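Local coordinates for E2A dna-binding protein (Human adenovirus 5, PDB 2WB0), which binds single-stranded DNA and unwinds the template during viral strand-displacement replication without ATP, using its capacity to form multimers, and also enhances initiation, at residues A[217-225]-A[292-303]. Sequence-based numbering, arbitrary orientation.
Sequences LLMPLRCEC and PNCDFKISAPDL. With ZN (zinc ion), chain C.
A four-cysteine zinc site joins the two segments at one end: C223 and C225 from 217-225, C294 from 292-303, with C277 completing the set. The C294 SG to zinc bond is 2.3 Å. The C294 thiolate is also approached by weak N-H...S bonds. One crosses the contact from E224 N to C294 SG, at 3.5 Å and 148°, and one comes from F296 N. Within the other segment, C225 N gives a similar weak bond to C223 SG. These contacts would probably spread some of the thiolate charge. P292 CB lies 3.8 Å from C225 SG, beside the metal site.

The E224 chain is extended beyond CG and runs past C294 CB. This brings its carboxylate to that of D295, with E224 OE2 2.8 Å from D295 OD1 and the two planes 76° apart. K65 forms salt bridges with both oxygens, which probably makes the close approach tolerable. A water links E224 OE1 to D295 N.

F296 fills the middle of the contact. Its CG is anti to the backbone N (chi1 -176°), which lays the ring against P220 and C223. C223 CA sits over one face of the F296 ring, offset toward the rim, in a CH-pi contact 4.3 Å from its centroid. P220 meets the far end of the ring obliquely, with P220 CB 3.7 Å from F296 CZ. P220 also packs on L303, with P220 CD 3.6 Å from L303 CD1. L217 CD1 touches A300 CB, and a water donates to both L218 O and A300 O.

Strand 216-220 pairs with strand 95-99, whereas strand 297-299 pairs with 271-276. The contact therefore joins two separate sheets. F275 packs against L217, P220 and L303, and helix 189-206 covers L217 and A300 through I199.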
loop_
_atom_site.group_PDB
_atom_site.type_symbol
_atom_site.label_atom_id
_atom_site.label_comp_id
_atom_site.label_asym_id
_atom_site.label_seq_id
_atom_site.Cartn_x
_atom_site.Cartn_y
_atom_site.Cartn_z
ATOM N N LEU A 217 8.886 4.123 -3.157
ATOM C CA LEU A 217 7.911 3.048 -3.153
ATOM C C LEU A 217 6.515 3.711 -3.176
ATOM O O LEU A 217 6.182 4.513 -2.297
ATOM C CB LEU A 217 8.066 2.177 -1.872
ATOM C CG LEU A 217 6.932 1.169 -1.566
ATOM C CD1 LEU A 217 6.768 0.080 -2.722
ATOM C CD2 LEU A 217 7.105 0.481 -0.142
ATOM N N LEU A 218 5.692 3.317 -4.135
ATOM C CA LEU A 218 4.317 3.727 -4.124
ATOM C C LEU A 218 3.631 2.827 -3.124
ATOM O O LEU A 218 3.620 1.590 -3.293
ATOM C CB LEU A 218 3.724 3.393 -5.474
ATOM C CG LEU A 218 2.378 3.872 -5.968
ATOM C CD1 LEU A 218 1.613 2.978 -6.872
ATOM C CD2 LEU A 218 1.558 4.982 -5.269
ATOM N N MET A 219 3.052 3.443 -2.116
ATOM C CA MET A 219 2.422 2.709 -0.990
ATOM C C MET A 219 1.108 3.324 -0.620
ATOM O O MET A 219 0.928 4.555 -0.712
ATOM C CB MET A 219 3.374 2.697 0.218
ATOM C CG MET A 219 3.677 4.127 0.857
ATOM S SD MET A 219 4.864 3.984 2.220
ATOM C CE MET A 219 4.157 5.224 3.257
ATOM N N PRO A 220 0.174 2.513 -0.104
ATOM C CA PRO A 220 -1.057 3.120 0.379
ATOM C C PRO A 220 -0.904 3.706 1.786
ATOM O O PRO A 220 -0.201 3.108 2.622
ATOM C CB PRO A 220 -2.052 1.937 0.393
ATOM C CG PRO A 220 -1.118 0.730 0.737
ATOM C CD PRO A 220 0.216 1.039 0.051
ATOM N N LEU A 221 -1.596 4.836 2.021
ATOM C CA LEU A 221 -1.738 5.451 3.326
ATOM C C LEU A 221 -3.061 5.083 3.947
ATOM O O LEU A 221 -3.225 5.256 5.186
ATOM C CB LEU A 221 -1.629 6.967 3.239
ATOM C CG LEU A 221 -0.256 7.513 2.928
ATOM C CD1 LEU A 221 -0.400 9.003 3.129
ATOM C CD2 LEU A 221 0.800 6.969 3.854
ATOM N N ARG A 222 -3.977 4.511 3.134
ATOM C CA ARG A 222 -5.312 4.212 3.659
ATOM C C ARG A 222 -5.793 2.860 3.254
ATOM O O ARG A 222 -5.666 2.462 2.089
ATOM C CB ARG A 222 -6.349 5.227 3.116
ATOM C CG ARG A 222 -5.848 6.679 3.284
ATOM C CD ARG A 222 -6.938 7.731 2.968
ATOM N NE ARG A 222 -7.535 7.703 1.629
ATOM C CZ ARG A 222 -7.471 8.693 0.741
ATOM N NH1 ARG A 222 -6.668 9.780 0.930
ATOM N NH2 ARG A 222 -8.142 8.537 -0.418
ATOM N N CYS A 223 -6.329 2.137 4.219
ATOM C CA CYS A 223 -7.021 0.898 3.929
ATOM C C CYS A 223 -8.528 1.287 4.039
ATOM O O CYS A 223 -8.853 2.446 3.926
ATOM C CB CYS A 223 -6.608 -0.225 4.860
ATOM S SG CYS A 223 -7.029 0.118 6.606
ATOM N N GLU A 224 -9.440 0.341 4.227
ATOM C CA GLU A 224 -10.867 0.684 4.376
ATOM C C GLU A 224 -11.101 1.404 5.670
ATOM O O GLU A 224 -11.932 2.325 5.732
ATOM C CB GLU A 224 -11.685 -0.609 4.418
ATOM C CG GLU A 224 -11.547 -1.361 3.109
ATOM C CD GLU A 224 -12.399 -2.676 3.031
ATOM O OE1 GLU A 224 -13.476 -2.756 3.714
ATOM O OE2 GLU A 224 -11.946 -3.618 2.293
ATOM N N CYS A 225 -10.322 1.026 6.710
ATOM C CA CYS A 225 -10.547 1.571 8.037
ATOM C C CYS A 225 -10.370 3.081 8.143
ATOM O O CYS A 225 -11.088 3.705 8.922
ATOM C CB CYS A 225 -9.652 0.870 9.099
ATOM S SG CYS A 225 -9.742 -0.960 9.029
ATOM N N PRO A 292 -11.389 -1.513 14.344
ATOM C CA PRO A 292 -11.726 -1.929 12.967
ATOM C C PRO A 292 -10.603 -2.770 12.351
ATOM O O PRO A 292 -9.436 -2.633 12.755
ATOM C CB PRO A 292 -11.812 -0.600 12.237
ATOM C CG PRO A 292 -10.714 0.286 12.971
ATOM C CD PRO A 292 -10.861 -0.123 14.409
ATOM N N ASN A 293 -10.944 -3.642 11.394
ATOM C CA ASN A 293 -9.943 -4.311 10.559
ATOM C C ASN A 293 -10.617 -4.615 9.232
ATOM O O ASN A 293 -11.836 -4.674 9.178
ATOM C CB ASN A 293 -9.382 -5.587 11.165
ATOM C CG ASN A 293 -10.403 -6.707 11.230
ATOM O OD1 ASN A 293 -11.130 -6.837 12.216
ATOM N ND2 ASN A 293 -10.447 -7.526 10.202
ATOM N N CYS A 294 -9.851 -4.683 8.146
ATOM C CA CYS A 294 -10.504 -4.883 6.876
ATOM C C CYS A 294 -9.685 -5.890 6.068
ATOM O O CYS A 294 -8.591 -6.231 6.499
ATOM C CB CYS A 294 -10.673 -3.573 6.191
ATOM S SG CYS A 294 -9.062 -2.863 5.638
ATOM N N ASP A 295 -10.170 -6.289 4.894
ATOM C CA ASP A 295 -9.486 -7.305 4.099
ATOM C C ASP A 295 -8.580 -6.656 2.985
ATOM O O ASP A 295 -8.173 -7.334 2.023
ATOM C CB ASP A 295 -10.539 -8.246 3.480
ATOM C CG ASP A 295 -11.561 -7.502 2.538
ATOM O OD1 ASP A 295 -11.319 -6.316 2.110
ATOM O OD2 ASP A 295 -12.631 -8.105 2.180
ATOM N N PHE A 296 -8.250 -5.358 3.116
ATOM C CA PHE A 296 -7.372 -4.734 2.131
ATOM C C PHE A 296 -6.090 -5.571 1.922
ATOM O O PHE A 296 -5.412 -5.947 2.906
ATOM C CB PHE A 296 -7.052 -3.328 2.656
ATOM C CG PHE A 296 -6.204 -2.456 1.712
ATOM C CD1 PHE A 296 -6.814 -1.525 0.861
ATOM C CD2 PHE A 296 -4.811 -2.506 1.771
ATOM C CE1 PHE A 296 -6.008 -0.704 -0.011
ATOM C CE2 PHE A 296 -3.954 -1.648 0.924
ATOM C CZ PHE A 296 -4.540 -0.774 0.033
ATOM N N LYS A 297 -5.681 -5.847 0.680
ATOM C CA LYS A 297 -4.436 -6.651 0.476
ATOM C C LYS A 297 -3.949 -6.462 -0.956
ATOM O O LYS A 297 -4.648 -6.800 -1.937
ATOM C CB LYS A 297 -4.587 -8.147 0.769
ATOM C CG LYS A 297 -3.274 -8.996 0.730
ATOM C CD LYS A 297 -3.595 -10.514 0.630
ATOM C CE LYS A 297 -2.479 -11.416 1.222
ATOM N NZ LYS A 297 -2.255 -12.805 0.523
ATOM N N ILE A 298 -2.776 -5.862 -1.073
ATOM C CA ILE A 298 -2.207 -5.623 -2.409
ATOM C C ILE A 298 -0.706 -5.585 -2.328
ATOM O O ILE A 298 -0.152 -4.937 -1.427
ATOM C CB ILE A 298 -2.770 -4.344 -3.074
ATOM C CG1 ILE A 298 -2.175 -4.154 -4.490
ATOM C CG2 ILE A 298 -2.573 -3.076 -2.106
ATOM C CD1 ILE A 298 -3.170 -3.281 -5.396
ATOM N N SER A 299 -0.030 -6.233 -3.283
ATOM C CA SER A 299 1.418 -6.359 -3.235
ATOM C C SER A 299 1.931 -5.142 -3.971
ATOM O O SER A 299 1.206 -4.553 -4.805
ATOM C CB SER A 299 1.940 -7.672 -3.908
ATOM O OG SER A 299 1.554 -7.671 -5.325
ATOM N N ALA A 300 3.153 -4.718 -3.662
ATOM C CA ALA A 300 3.699 -3.513 -4.322
ATOM C C ALA A 300 3.757 -3.533 -5.877
ATOM O O ALA A 300 3.434 -2.550 -6.517
ATOM C CB ALA A 300 5.106 -3.129 -3.713
ATOM N N PRO A 301 4.163 -4.624 -6.472
ATOM C CA PRO A 301 4.078 -4.594 -7.950
ATOM C C PRO A 301 2.684 -4.504 -8.501
ATOM O O PRO A 301 2.528 -3.832 -9.539
ATOM C CB PRO A 301 4.706 -5.913 -8.392
ATOM C CG PRO A 301 5.502 -6.408 -7.108
ATOM C CD PRO A 301 4.670 -5.919 -5.963
ATOM N N ASP A 302 1.683 -5.149 -7.859
ATOM C CA ASP A 302 0.293 -5.074 -8.340
ATOM C C ASP A 302 -0.200 -3.684 -8.097
ATOM O O ASP A 302 -0.985 -3.196 -8.899
ATOM C CB ASP A 302 -0.611 -6.126 -7.630
ATOM C CG ASP A 302 -0.259 -7.515 -8.053
ATOM O OD1 ASP A 302 0.462 -7.603 -9.085
ATOM O OD2 ASP A 302 -0.623 -8.481 -7.354
ATOM N N LEU A 303 0.261 -3.026 -7.028
ATOM C CA LEU A 303 -0.174 -1.620 -6.785
ATOM C C LEU A 303 0.321 -0.659 -7.897
ATOM O O LEU A 303 -0.419 0.219 -8.390
ATOM C CB LEU A 303 0.333 -1.123 -5.423
ATOM C CG LEU A 303 -0.447 -0.077 -4.607
ATOM C CD1 LEU A 303 0.408 0.601 -3.516
ATOM C CD2 LEU A 303 -1.614 0.764 -5.194
HETATM ZN ZN ZN C . -8.178 -1.767 7.475
HETATM O O HOH W 1 4.468 -0.068 -5.502
HETATM O O HOH W 2 -13.009 -5.644 4.873
HETATM O O HOH W 3 -14.198 -3.915 6.867
#